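Long-range contacts in 432aa long hypothetical deoxyribodipyrimidine photolyase (Sulfolobus tokodaii, PDB 2E0I), which probably repairs ultraviolet-damaged DNA by light-driven splitting of pyrimidine dimers, carrying two FAD molecules, one of them apparently a light-harvesting cofactor: residues E125-L129 with M227-Y231; E14-N20 with R153-M158; R71-F76 with N170-L174; N56-E60 with R186-E191; R205-A209 with F374-F380. All blocks are in the same frame, centred on the assembly; numbering follows the deposited sequence.

In the fold
Interactions 1 to 4 gather on and around the N-terminal parallel sheet and its helices; interaction 5 lies apart, in the FAD-binding helical region. Interactions 1 and 2 have centres about 10 Å apart and share partners: D126 OD2 meets T17 OG1 at 2.7 Å, and R228 NE meets D15 OD2 at 2.8 Å in a salt bridge. Interaction 4 touches interaction 1 through the E229 OE2 to R189 NH2 salt bridge (2.9 Å) and interaction 3 through leucines, L174 CD1 to L58 CD1 at 3.5 Å. Interactions 3 and 5 are farthest apart, about 42 Å between centres. R205 of interaction 5 lines an FAD pocket; M227 and L174 have side chains about 5 and 7 Å from bound FAD.

Interaction 1. Residues E125-L129 with M227-Y231; sequences EDYLL and MREAY
Residues 125-129 run as irregular loop just beyond strand 120-124, with D126 at phi/psi -150/-38 and L128 extended at -91/153, while 227-231 is the opening turn of a helix, Y231 N bonding back to M227 O at 3.0 Å. The two backbones come closest at L129 and M227, whose CA atoms are 5.9 Å apart. R228 makes the polar join: with chi1 m, chi2 t and chi3 m, its guanidinium swings onto D126, donating from NH1 to the backbone D126 O at 2.9 Å and from NH2 to D126 OD2 at 2.6 Å, the latter a salt bridge. D126 takes the t rotamer, which carries its carboxylate to the arginine. A water sits beside this fork, giving a proton to D126 O and receiving one from M227 N, both at 2.9 Å. This ties the loop that follows the last strand of the sheet, 120-124, in the Rossmann-like photolyase α/β domain to helix 227-233 of the helical part. The charges run on, D126 OD1 pairing with R12 and R228 NE with D15. On the apolar side, L129 (chi1 t, chi2 p) lays CD1 against the helix start: 3.2 Å from M227 O, 3.5 Å from M227 CG and 3.9 Å from Y231 CB. The M227 side chain packs on L244 and carries on to about 5 Å from a bound FAD.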
# COMPACT_ATOMS: atom_id res chain seq x y z
N GLU A 125 14.14 11.90 -6.41
CA GLU A 125 13.26 10.82 -6.82
C GLU A 125 13.88 9.52 -6.31
O GLU A 125 15.09 9.29 -6.48
CB GLU A 125 13.12 10.77 -8.35
CG GLU A 125 12.21 11.84 -8.92
CD GLU A 125 12.01 11.74 -10.44
OE1 GLU A 125 11.54 10.69 -10.93
OE2 GLU A 125 12.33 12.73 -11.14
N ASP A 126 13.07 8.67 -5.69
CA ASP A 126 13.56 7.40 -5.16
C ASP A 126 12.52 6.30 -5.17
O ASP A 126 12.83 5.16 -5.45
CB ASP A 126 14.10 7.60 -3.74
CG ASP A 126 14.62 6.30 -3.10
OD1 ASP A 126 13.86 5.64 -2.36
OD2 ASP A 126 15.80 5.94 -3.33
N TYR A 127 11.28 6.65 -4.86
CA TYR A 127 10.22 5.66 -4.79
C TYR A 127 9.88 4.98 -6.09
O TYR A 127 9.46 3.83 -6.08
CB TYR A 127 8.95 6.28 -4.20
CG TYR A 127 9.15 6.78 -2.79
CD1 TYR A 127 8.69 8.03 -2.42
CD2 TYR A 127 9.86 6.04 -1.86
CE1 TYR A 127 8.96 8.54 -1.15
CE2 TYR A 127 10.12 6.52 -0.59
CZ TYR A 127 9.68 7.78 -0.23
OH TYR A 127 10.04 8.31 1.01
N LEU A 128 10.06 5.66 -7.21
CA LEU A 128 9.72 5.07 -8.51
C LEU A 128 10.86 4.31 -9.18
O LEU A 128 12.05 4.59 -8.97
CB LEU A 128 9.21 6.14 -9.47
CG LEU A 128 7.96 6.95 -9.08
CD1 LEU A 128 7.95 8.22 -9.88
CD2 LEU A 128 6.68 6.15 -9.30
N LEU A 129 10.48 3.34 -9.99
CA LEU A 129 11.42 2.52 -10.73
C LEU A 129 11.81 3.29 -12.00
O LEU A 129 12.89 3.11 -12.54
CB LEU A 129 10.74 1.22 -11.10
CG LEU A 129 11.54 -0.06 -11.29
CD1 LEU A 129 12.36 -0.36 -10.05
CD2 LEU A 129 10.57 -1.19 -11.56
N MET A 227 12.93 -0.22 -4.64
CA MET A 227 12.23 -0.67 -5.84
C MET A 227 13.26 -1.24 -6.81
O MET A 227 13.03 -2.24 -7.50
CB MET A 227 11.54 0.53 -6.46
CG MET A 227 10.29 0.23 -7.25
SD MET A 227 8.99 -0.51 -6.26
CE MET A 227 8.02 -1.18 -7.63
N ARG A 228 14.42 -0.58 -6.84
CA ARG A 228 15.53 -0.94 -7.69
C ARG A 228 16.17 -2.26 -7.24
O ARG A 228 16.61 -3.06 -8.06
CB ARG A 228 16.56 0.19 -7.67
CG ARG A 228 16.08 1.44 -8.39
CD ARG A 228 17.06 2.58 -8.23
NE ARG A 228 17.21 2.95 -6.83
CZ ARG A 228 16.29 3.63 -6.14
NH1 ARG A 228 15.16 4.00 -6.74
NH2 ARG A 228 16.50 3.93 -4.86
N GLU A 229 16.22 -2.48 -5.92
CA GLU A 229 16.79 -3.71 -5.40
C GLU A 229 15.88 -4.89 -5.73
O GLU A 229 16.35 -5.93 -6.18
CB GLU A 229 16.98 -3.61 -3.89
CG GLU A 229 18.07 -2.63 -3.48
CD GLU A 229 18.40 -2.65 -1.98
OE1 GLU A 229 17.55 -2.24 -1.15
OE2 GLU A 229 19.53 -3.09 -1.64
N ALA A 230 14.58 -4.72 -5.51
CA ALA A 230 13.63 -5.79 -5.79
C ALA A 230 13.76 -6.14 -7.26
O ALA A 230 13.76 -7.32 -7.64
CB ALA A 230 12.21 -5.31 -5.52
N TYR A 231 13.89 -5.10 -8.07
CA TYR A 231 14.00 -5.27 -9.51
C TYR A 231 15.21 -6.09 -9.94
O TYR A 231 15.07 -7.06 -10.66
CB TYR A 231 14.04 -3.91 -10.20
CG TYR A 231 14.29 -4.03 -11.68
CD1 TYR A 231 13.27 -4.37 -12.57
CD2 TYR A 231 15.57 -3.84 -12.19
CE1 TYR A 231 13.52 -4.52 -13.92
CE2 TYR A 231 15.84 -3.99 -13.54
CZ TYR A 231 14.82 -4.32 -14.40
OH TYR A 231 15.12 -4.43 -15.73
O HOH W 1 12.64 2.61 -4.09

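Interaction 2. Residues E14-N20 with R153-M158; sequences EDNTGLN and REPETM
N20 grips the backbone of 153-158 with both ends of its amide: OD1 accepts from M158 N at 2.9 Å and ND2 donates to E156 O at 2.9 Å, so one asparagine in the m rotamer spans T157. D15 makes a second clasp, its OD1 taking the E156 N proton at 3.0 Å. Its other carboxylate oxygen, OD2, is held by S226 and by R228 in a salt bridge. T157 OG1 relays between its neighbours, donating to E14 OE1 at 2.7 Å and accepting from D15 N at 3.1 Å. D15 CA also approaches E156 O at 3.0 Å in a CA-H...O contact. The backbones are nearest at D15 and E156 (CA atoms 4.8 Å apart) and at N20 and M158 (5.1 Å). E14-N20 turns from loop into helix 17-25, the helix that follows the first strand of the photolyase α/β domain; D15 has positive phi (44/55), N16 is the N-cap, and N20 N returns to N16 O at 2.7 Å. The other segment is an extended, irregular strip across this helix start. At the start of this segment R153 points toward the helix, NH2 making a weak bond to T17 OG1 at 2.8 Å; that hydroxyl is also bonded to D126. The remaining contacts are van der Waals touches around the polar groups: P155 CB lies 3.7 Å from D15 CG, and M158 CB 3.8 Å from N20 OD1.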
# COMPACT_ATOMS: atom_id res chain seq x y z
N GLU A 14 20.37 1.56 2.80
CA GLU A 14 20.92 1.07 1.54
C GLU A 14 20.13 1.57 0.35
O GLU A 14 18.91 1.57 0.37
CB GLU A 14 20.90 -0.46 1.51
CG GLU A 14 21.86 -1.14 2.48
CD GLU A 14 23.33 -0.99 2.07
OE1 GLU A 14 23.62 -0.86 0.86
OE2 GLU A 14 24.20 -1.02 2.97
N ASP A 15 20.83 1.97 -0.70
CA ASP A 15 20.20 2.47 -1.92
C ASP A 15 19.07 3.44 -1.65
O ASP A 15 17.94 3.26 -2.11
CB ASP A 15 19.71 1.32 -2.81
CG ASP A 15 19.31 1.79 -4.22
OD1 ASP A 15 20.05 2.60 -4.84
OD2 ASP A 15 18.25 1.35 -4.73
N ASN A 16 19.37 4.48 -0.89
CA ASN A 16 18.38 5.50 -0.60
C ASN A 16 18.93 6.74 -1.27
O ASN A 16 19.88 7.35 -0.79
CB ASN A 16 18.27 5.70 0.91
CG ASN A 16 17.20 6.70 1.28
OD1 ASN A 16 16.43 6.48 2.22
ND2 ASN A 16 17.15 7.82 0.56
N THR A 17 18.31 7.11 -2.40
CA THR A 17 18.74 8.25 -3.20
C THR A 17 19.03 9.53 -2.43
O THR A 17 20.17 9.99 -2.36
CB THR A 17 17.70 8.56 -4.29
OG1 THR A 17 17.35 7.35 -4.99
CG2 THR A 17 18.28 9.56 -5.30
N GLY A 18 17.99 10.10 -1.83
CA GLY A 18 18.18 11.32 -1.09
C GLY A 18 19.23 11.18 -0.01
O GLY A 18 20.06 12.07 0.19
N LEU A 19 19.20 10.06 0.69
CA LEU A 19 20.15 9.85 1.77
C LEU A 19 21.56 9.81 1.20
O LEU A 19 22.49 10.37 1.80
CB LEU A 19 19.83 8.55 2.51
CG LEU A 19 20.78 8.22 3.66
CD1 LEU A 19 20.81 9.37 4.66
CD2 LEU A 19 20.35 6.90 4.32
N ASN A 20 21.72 9.18 0.04
CA ASN A 20 23.03 9.10 -0.61
C ASN A 20 23.57 10.48 -0.90
O ASN A 20 24.69 10.80 -0.51
CB ASN A 20 22.96 8.32 -1.92
CG ASN A 20 22.98 6.83 -1.70
OD1 ASN A 20 23.46 6.34 -0.68
ND2 ASN A 20 22.47 6.10 -2.68
N ARG A 153 18.02 2.26 -12.79
CA ARG A 153 19.26 2.63 -12.12
C ARG A 153 19.64 1.51 -11.16
O ARG A 153 18.77 0.89 -10.55
CB ARG A 153 19.10 3.95 -11.36
CG ARG A 153 20.34 4.34 -10.58
CD ARG A 153 20.31 5.77 -10.02
NE ARG A 153 19.49 5.95 -8.81
CZ ARG A 153 18.22 6.36 -8.84
NH1 ARG A 153 17.64 6.61 -10.01
NH2 ARG A 153 17.55 6.54 -7.71
N GLU A 154 20.93 1.25 -11.04
CA GLU A 154 21.40 0.19 -10.16
C GLU A 154 21.52 0.65 -8.70
O GLU A 154 21.83 1.81 -8.44
CB GLU A 154 22.77 -0.30 -10.65
CG GLU A 154 22.74 -0.97 -12.01
CD GLU A 154 24.14 -1.11 -12.62
OE1 GLU A 154 25.10 -1.40 -11.87
OE2 GLU A 154 24.27 -0.94 -13.85
N PRO A 155 21.25 -0.25 -7.74
CA PRO A 155 21.34 0.14 -6.33
C PRO A 155 22.74 0.61 -6.02
O PRO A 155 23.69 0.19 -6.67
CB PRO A 155 21.01 -1.16 -5.60
CG PRO A 155 20.09 -1.83 -6.52
CD PRO A 155 20.74 -1.62 -7.86
N GLU A 156 22.86 1.50 -5.04
CA GLU A 156 24.17 1.99 -4.63
C GLU A 156 24.04 2.74 -3.31
O GLU A 156 22.96 3.23 -2.96
CB GLU A 156 24.77 2.89 -5.68
CG GLU A 156 24.25 4.29 -5.65
CD GLU A 156 24.63 5.05 -6.90
OE1 GLU A 156 24.34 6.26 -6.96
OE2 GLU A 156 25.23 4.43 -7.82
N THR A 157 25.14 2.81 -2.57
CA THR A 157 25.12 3.48 -1.29
C THR A 157 26.38 4.32 -1.15
O THR A 157 27.48 3.85 -1.41
CB THR A 157 25.06 2.46 -0.12
OG1 THR A 157 23.90 1.63 -0.27
CG2 THR A 157 25.00 3.17 1.23
N MET A 158 26.21 5.57 -0.73
CA MET A 158 27.34 6.44 -0.54
C MET A 158 27.80 6.36 0.91
O MET A 158 27.00 6.05 1.80
CB MET A 158 26.97 7.88 -0.90
CG MET A 158 27.51 8.34 -2.26
SD MET A 158 27.03 7.30 -3.67
CE MET A 158 28.51 6.21 -3.85

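Interaction 3. Residues R71-F76 with N170-L174; sequences RLNVFF and NVDFL
V74 is the bump at the middle of this contact. It stands on the edge strand 73-76, its CA 5.3 Å from that of N170, and its t rotamer pushes two methyls into the hollow formed as 170-174 coils over it: CG2 lies 3.8 Å from V171 N, while CG1 rests 4.1 Å from F173 CD2 and 4.3 Å from L174 CD2. The coil has helical angles from 171 onward, with F173 N to N170 O at 2.9 Å and L174 N to V171 O at 2.8 Å. L72, just before the strand, and F76 also point toward the coil, as V74 does. Strand 73-76 is outermost in the five-stranded parallel sheet of the Rossmann-like photolyase domain, and this coil packs over it. L72 CD2 meets V171 CG1 at 3.7 Å; at the other end F76 CD1 touches F173 CZ at 3.7 Å, ring centroids 5.7 Å apart. R71, bonded to S168, closes the flank with NH1 3.8 Å from N170 CB.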
# COMPACT_ATOMS: atom_id res chain seq x y z
N ARG A 71 21.95 7.40 15.68
CA ARG A 71 20.65 6.86 16.09
C ARG A 71 19.60 7.71 15.43
O ARG A 71 19.87 8.83 14.99
CB ARG A 71 20.45 6.91 17.61
CG ARG A 71 20.16 8.29 18.17
CD ARG A 71 19.80 8.24 19.66
NE ARG A 71 19.65 9.57 20.26
CZ ARG A 71 18.62 10.39 20.04
NH1 ARG A 71 17.65 10.04 19.22
NH2 ARG A 71 18.58 11.57 20.63
N LEU A 72 18.40 7.17 15.35
CA LEU A 72 17.30 7.89 14.75
C LEU A 72 16.86 9.03 15.68
O LEU A 72 16.60 8.82 16.87
CB LEU A 72 16.14 6.92 14.50
CG LEU A 72 15.01 7.48 13.66
CD1 LEU A 72 15.58 7.97 12.33
CD2 LEU A 72 13.94 6.42 13.45
N ASN A 73 16.81 10.24 15.13
CA ASN A 73 16.41 11.42 15.86
C ASN A 73 14.93 11.66 15.60
O ASN A 73 14.54 12.05 14.49
CB ASN A 73 17.22 12.63 15.38
CG ASN A 73 18.69 12.51 15.74
OD1 ASN A 73 19.11 12.84 16.85
ND2 ASN A 73 19.49 12.04 14.79
N VAL A 74 14.10 11.42 16.62
CA VAL A 74 12.65 11.57 16.46
C VAL A 74 12.06 12.86 17.00
O VAL A 74 12.44 13.35 18.06
CB VAL A 74 11.92 10.38 17.11
CG1 VAL A 74 10.42 10.51 16.90
CG2 VAL A 74 12.44 9.07 16.53
N PHE A 75 11.11 13.41 16.24
CA PHE A 75 10.42 14.64 16.60
C PHE A 75 8.93 14.41 16.44
O PHE A 75 8.52 13.46 15.79
CB PHE A 75 10.85 15.77 15.67
CG PHE A 75 12.29 16.16 15.83
CD1 PHE A 75 12.65 17.11 16.78
CD2 PHE A 75 13.29 15.56 15.06
CE1 PHE A 75 13.99 17.45 16.97
CE2 PHE A 75 14.63 15.90 15.23
CZ PHE A 75 14.99 16.85 16.19
N PHE A 76 8.12 15.28 17.03
CA PHE A 76 6.67 15.12 16.94
C PHE A 76 6.01 16.41 16.50
O PHE A 76 6.41 17.49 16.93
CB PHE A 76 6.10 14.66 18.28
CG PHE A 76 4.62 14.44 18.27
CD1 PHE A 76 4.08 13.29 17.70
CD2 PHE A 76 3.76 15.41 18.78
CE1 PHE A 76 2.70 13.11 17.63
CE2 PHE A 76 2.38 15.24 18.72
CZ PHE A 76 1.84 14.09 18.14
N ASN A 170 13.94 9.56 21.00
CA ASN A 170 14.39 8.38 20.28
C ASN A 170 13.20 7.47 19.98
O ASN A 170 12.11 7.68 20.49
CB ASN A 170 15.45 7.65 21.11
CG ASN A 170 15.07 7.55 22.55
OD1 ASN A 170 14.06 6.93 22.90
ND2 ASN A 170 15.87 8.16 23.42
N VAL A 171 13.42 6.46 19.14
CA VAL A 171 12.35 5.55 18.75
C VAL A 171 11.43 5.06 19.85
O VAL A 171 10.27 4.74 19.59
CB VAL A 171 12.92 4.34 18.02
CG1 VAL A 171 13.34 4.75 16.64
CG2 VAL A 171 14.10 3.79 18.78
N ASP A 172 11.93 5.02 21.08
CA ASP A 172 11.12 4.59 22.23
C ASP A 172 9.76 5.31 22.20
O ASP A 172 8.72 4.72 22.44
CB ASP A 172 11.84 4.92 23.56
CG ASP A 172 12.64 3.72 24.14
OD1 ASP A 172 13.26 3.87 25.23
OD2 ASP A 172 12.64 2.63 23.52
N PHE A 173 9.79 6.61 21.91
CA PHE A 173 8.59 7.43 21.85
C PHE A 173 7.53 6.87 20.92
O PHE A 173 6.34 6.97 21.20
CB PHE A 173 8.94 8.85 21.40
CG PHE A 173 7.74 9.68 21.04
CD1 PHE A 173 6.80 10.04 22.01
CD2 PHE A 173 7.52 10.07 19.72
CE1 PHE A 173 5.66 10.76 21.66
CE2 PHE A 173 6.38 10.79 19.37
CZ PHE A 173 5.44 11.14 20.34
N LEU A 174 7.97 6.29 19.80
CA LEU A 174 7.06 5.74 18.81
C LEU A 174 6.25 4.53 19.26
O LEU A 174 5.22 4.21 18.66
CB LEU A 174 7.82 5.42 17.52
CG LEU A 174 8.41 6.65 16.81
CD1 LEU A 174 9.27 6.20 15.66
CD2 LEU A 174 7.30 7.57 16.33

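Interaction 4. Residues N56-E60 with R186-E191; sequences NSLLE and RGGRRE
R186 brings its carbonyl against the helix that contains N56-E60, its O 3.2 Å from N56 CB, and its N is bonded to E191 OE2 at 2.7 Å. G187, with phi +77, turns the chain past S57 and gives its own N to E191 OE1 at 3.0 Å. G188 is the point of closest backbone approach, its CA 4.0 Å from that of S57; its N donates to S57 OG at 2.9 Å, a hydroxyl also bonded to F53 O one turn back. At phi/psi 86/152 only glycine fits readily, and a CB would clash with E60 OE2, which lies 3.3 Å from G188 CA. G188 is the N-cap of helix 189-196, and the E60 carboxylate sits over this helix start: OE1 is 3.0 Å from R189 N, and R190 N makes weak bonds of 3.4 Å to both OE1 and OE2. A water donates to E60 OE2 (2.6 Å) and to G187 O (2.8 Å) and accepts from E191 N (2.6 Å). R190 pairs with E64; R189 bonds T224 O and forms a salt bridge to E229. The loop and first turn of helix 189-196 thus lie against helix 48-66 of the α/β domain, whose L58 faces L174.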
# COMPACT_ATOMS: atom_id res chain seq x y z
N ASN A 56 7.97 -0.93 13.69
CA ASN A 56 8.97 -1.99 13.76
C ASN A 56 10.12 -1.72 12.79
O ASN A 56 11.29 -1.90 13.12
CB ASN A 56 8.34 -3.35 13.46
CG ASN A 56 7.55 -3.89 14.62
OD1 ASN A 56 7.91 -3.68 15.78
ND2 ASN A 56 6.47 -4.62 14.32
N SER A 57 9.78 -1.29 11.58
CA SER A 57 10.80 -0.99 10.59
C SER A 57 11.64 0.18 11.07
O SER A 57 12.84 0.23 10.82
CB SER A 57 10.16 -0.67 9.25
OG SER A 57 9.38 -1.78 8.81
N LEU A 58 11.01 1.13 11.76
CA LEU A 58 11.73 2.29 12.30
C LEU A 58 12.66 1.84 13.43
O LEU A 58 13.75 2.40 13.60
CB LEU A 58 10.75 3.35 12.81
CG LEU A 58 10.10 4.22 11.73
CD1 LEU A 58 9.01 5.10 12.33
CD2 LEU A 58 11.17 5.08 11.07
N LEU A 59 12.23 0.83 14.20
CA LEU A 59 13.07 0.31 15.28
C LEU A 59 14.31 -0.34 14.68
O LEU A 59 15.42 -0.12 15.16
CB LEU A 59 12.31 -0.71 16.14
CG LEU A 59 11.19 -0.15 17.00
CD1 LEU A 59 10.43 -1.28 17.67
CD2 LEU A 59 11.75 0.81 18.03
N GLU A 60 14.11 -1.14 13.63
CA GLU A 60 15.22 -1.82 12.97
C GLU A 60 16.21 -0.80 12.38
O GLU A 60 17.43 -0.96 12.51
CB GLU A 60 14.72 -2.76 11.86
CG GLU A 60 15.50 -4.07 11.80
CD GLU A 60 15.45 -4.78 10.44
OE1 GLU A 60 16.06 -4.28 9.46
OE2 GLU A 60 14.80 -5.85 10.35
N ARG A 186 6.71 -8.73 10.46
CA ARG A 186 7.44 -8.24 11.60
C ARG A 186 8.10 -6.93 11.25
O ARG A 186 8.61 -6.24 12.12
CB ARG A 186 8.47 -9.27 12.06
CG ARG A 186 7.79 -10.55 12.56
CD ARG A 186 8.76 -11.61 13.07
NE ARG A 186 9.28 -11.33 14.40
CZ ARG A 186 10.20 -12.06 15.04
NH1 ARG A 186 10.58 -11.68 16.26
NH2 ARG A 186 10.73 -13.15 14.49
N GLY A 187 8.08 -6.57 9.96
CA GLY A 187 8.68 -5.32 9.52
C GLY A 187 10.19 -5.39 9.45
O GLY A 187 10.77 -6.41 9.81
N GLY A 188 10.83 -4.31 8.98
CA GLY A 188 12.28 -4.28 8.88
C GLY A 188 12.87 -4.86 7.59
O GLY A 188 12.29 -5.77 6.97
N ARG A 189 14.04 -4.35 7.21
CA ARG A 189 14.75 -4.77 6.01
C ARG A 189 15.19 -6.22 6.01
O ARG A 189 15.20 -6.87 4.98
CB ARG A 189 15.96 -3.89 5.77
CG ARG A 189 16.86 -4.31 4.64
CD ARG A 189 17.94 -3.27 4.48
NE ARG A 189 18.90 -3.54 3.41
CZ ARG A 189 18.67 -3.34 2.12
NH1 ARG A 189 17.49 -2.88 1.70
NH2 ARG A 189 19.63 -3.60 1.23
N ARG A 190 15.57 -6.73 7.18
CA ARG A 190 16.01 -8.12 7.28
C ARG A 190 14.90 -9.08 6.86
O ARG A 190 15.13 -10.00 6.09
CB ARG A 190 16.44 -8.42 8.70
CG ARG A 190 17.87 -8.85 8.80
CD ARG A 190 18.64 -7.91 9.69
NE ARG A 190 20.00 -8.39 9.82
CZ ARG A 190 21.07 -7.63 10.02
NH1 ARG A 190 22.26 -8.23 10.12
NH2 ARG A 190 20.99 -6.30 10.11
N GLU A 191 13.68 -8.87 7.36
CA GLU A 191 12.56 -9.73 7.00
C GLU A 191 12.28 -9.53 5.51
O GLU A 191 11.94 -10.48 4.81
CB GLU A 191 11.29 -9.35 7.79
CG GLU A 191 10.02 -10.09 7.31
CD GLU A 191 8.73 -9.54 7.92
OE1 GLU A 191 8.31 -8.42 7.57
OE2 GLU A 191 8.12 -10.25 8.75
O HOH W 2 13.16 -7.81 9.67

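Interaction 5. Residues R205-A209 with F374-F380; sequences RDYPA and FDPEAKF
Aromatic contacts lead. F374 (chi1 m) turns its ring edge toward the face of Y207, a T-shaped pair with centroids 5.2 Å apart and planes at 67°. P208 CB sits over the face of F380, 3.6 Å from the ring centroid, in a CH-pi contact. Apolar and backbone packing fills the rest: D206 CB lies 3.4 Å from F374 CE1, P208 CD 3.3 Å from F374 O, and A209 CB 4.3 Å from F380 CB. No hydrogen bond joins the segments. The backbones approach at Y207 with F374 (CA atoms 4.9 Å apart) and at A209 with F380 (4.7 Å). Within 374-380, a type I turn from D375 to A378, closed by A378 N to D375 O at 2.8 Å, reverses the chain into helix 379-384. D375 OD2 accepts from F380 N at 3.1 Å and OD1 from I381 N, so the carboxylate holds NH groups of the first helical turn. F380 also packs on helix 292-304. D206 OD1 pairs with R310 of helix 309-322. R205, at the other end of the loop, touches FAD and forms salt bridges to E239 and E243, so this packing flanks the flavin pocket in the helical, FAD-binding region of the photolyase fold.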
# COMPACT_ATOMS: atom_id res chain seq x y z
N ARG A 205 0.28 -17.83 -8.32
CA ARG A 205 0.10 -16.78 -7.32
C ARG A 205 -1.35 -16.45 -7.02
O ARG A 205 -1.64 -15.72 -6.08
CB ARG A 205 0.85 -15.51 -7.76
CG ARG A 205 0.16 -14.68 -8.82
CD ARG A 205 0.96 -13.42 -9.12
NE ARG A 205 1.77 -13.59 -10.32
CZ ARG A 205 1.33 -13.39 -11.55
NH1 ARG A 205 0.08 -13.00 -11.76
NH2 ARG A 205 2.12 -13.60 -12.59
N ASP A 206 -2.28 -17.00 -7.80
CA ASP A 206 -3.70 -16.72 -7.60
C ASP A 206 -4.33 -17.58 -6.53
O ASP A 206 -5.33 -17.20 -5.93
CB ASP A 206 -4.47 -16.92 -8.90
CG ASP A 206 -4.13 -15.87 -9.95
OD1 ASP A 206 -4.65 -14.74 -9.84
OD2 ASP A 206 -3.34 -16.19 -10.87
N TYR A 207 -3.75 -18.74 -6.28
CA TYR A 207 -4.30 -19.65 -5.29
C TYR A 207 -3.88 -19.24 -3.88
O TYR A 207 -2.73 -19.40 -3.49
CB TYR A 207 -3.84 -21.06 -5.62
CG TYR A 207 -4.20 -21.44 -7.04
CD1 TYR A 207 -5.36 -22.18 -7.31
CD2 TYR A 207 -3.43 -21.01 -8.11
CE1 TYR A 207 -5.73 -22.47 -8.63
CE2 TYR A 207 -3.79 -21.29 -9.43
CZ TYR A 207 -4.94 -22.02 -9.68
OH TYR A 207 -5.31 -22.26 -10.99
N PRO A 208 -4.84 -18.71 -3.10
CA PRO A 208 -4.61 -18.25 -1.73
C PRO A 208 -4.11 -19.35 -0.82
O PRO A 208 -3.24 -19.12 0.01
CB PRO A 208 -5.98 -17.75 -1.29
CG PRO A 208 -6.68 -17.43 -2.55
CD PRO A 208 -6.25 -18.54 -3.46
N ALA A 209 -4.66 -20.55 -0.95
CA ALA A 209 -4.26 -21.66 -0.10
C ALA A 209 -2.77 -21.95 -0.25
O ALA A 209 -2.08 -22.25 0.73
CB ALA A 209 -5.08 -22.89 -0.43
N PHE A 374 -9.95 -21.17 -7.73
CA PHE A 374 -8.78 -20.80 -6.95
C PHE A 374 -8.68 -21.37 -5.55
O PHE A 374 -7.71 -21.10 -4.85
CB PHE A 374 -8.64 -19.29 -6.91
CG PHE A 374 -8.43 -18.69 -8.27
CD1 PHE A 374 -7.30 -19.03 -9.01
CD2 PHE A 374 -9.37 -17.84 -8.83
CE1 PHE A 374 -7.11 -18.53 -10.30
CE2 PHE A 374 -9.19 -17.33 -10.11
CZ PHE A 374 -8.07 -17.67 -10.85
N ASP A 375 -9.67 -22.15 -5.14
CA ASP A 375 -9.65 -22.79 -3.83
C ASP A 375 -10.47 -24.07 -3.97
O ASP A 375 -11.45 -24.28 -3.26
CB ASP A 375 -10.25 -21.89 -2.76
CG ASP A 375 -9.80 -22.27 -1.35
OD1 ASP A 375 -10.49 -21.88 -0.38
OD2 ASP A 375 -8.76 -22.96 -1.21
N PRO A 376 -10.05 -24.96 -4.89
CA PRO A 376 -10.71 -26.23 -5.16
C PRO A 376 -10.95 -27.12 -3.94
O PRO A 376 -11.97 -27.81 -3.86
CB PRO A 376 -9.78 -26.88 -6.18
CG PRO A 376 -8.46 -26.38 -5.77
CD PRO A 376 -8.74 -24.92 -5.55
N GLU A 377 -10.02 -27.10 -3.00
CA GLU A 377 -10.14 -27.93 -1.81
C GLU A 377 -10.76 -27.13 -0.67
O GLU A 377 -10.97 -27.65 0.42
CB GLU A 377 -8.75 -28.41 -1.37
CG GLU A 377 -7.76 -28.56 -2.52
CD GLU A 377 -8.18 -29.63 -3.53
OE1 GLU A 377 -9.37 -29.66 -3.91
OE2 GLU A 377 -7.31 -30.43 -3.94
N ALA A 378 -11.06 -25.87 -0.94
CA ALA A 378 -11.64 -24.99 0.06
C ALA A 378 -10.71 -24.86 1.27
O ALA A 378 -11.15 -24.53 2.37
CB ALA A 378 -13.00 -25.51 0.50
N LYS A 379 -9.42 -25.12 1.05
CA LYS A 379 -8.44 -25.01 2.13
C LYS A 379 -8.36 -23.59 2.70
O LYS A 379 -8.31 -23.40 3.92
CB LYS A 379 -7.06 -25.46 1.65
CG LYS A 379 -6.92 -26.97 1.44
CD LYS A 379 -5.46 -27.39 1.24
CE LYS A 379 -5.28 -28.92 1.17
NZ LYS A 379 -5.92 -29.56 -0.03
N PHE A 380 -8.34 -22.60 1.81
CA PHE A 380 -8.28 -21.20 2.22
C PHE A 380 -9.54 -20.83 2.98
O PHE A 380 -9.48 -20.20 4.05
CB PHE A 380 -8.16 -20.27 1.00
CG PHE A 380 -8.11 -18.81 1.36
CD1 PHE A 380 -7.02 -18.29 2.07
CD2 PHE A 380 -9.14 -17.95 0.99
CE1 PHE A 380 -6.97 -16.93 2.41
CE2 PHE A 380 -9.09 -16.59 1.32
CZ PHE A 380 -8.01 -16.08 2.03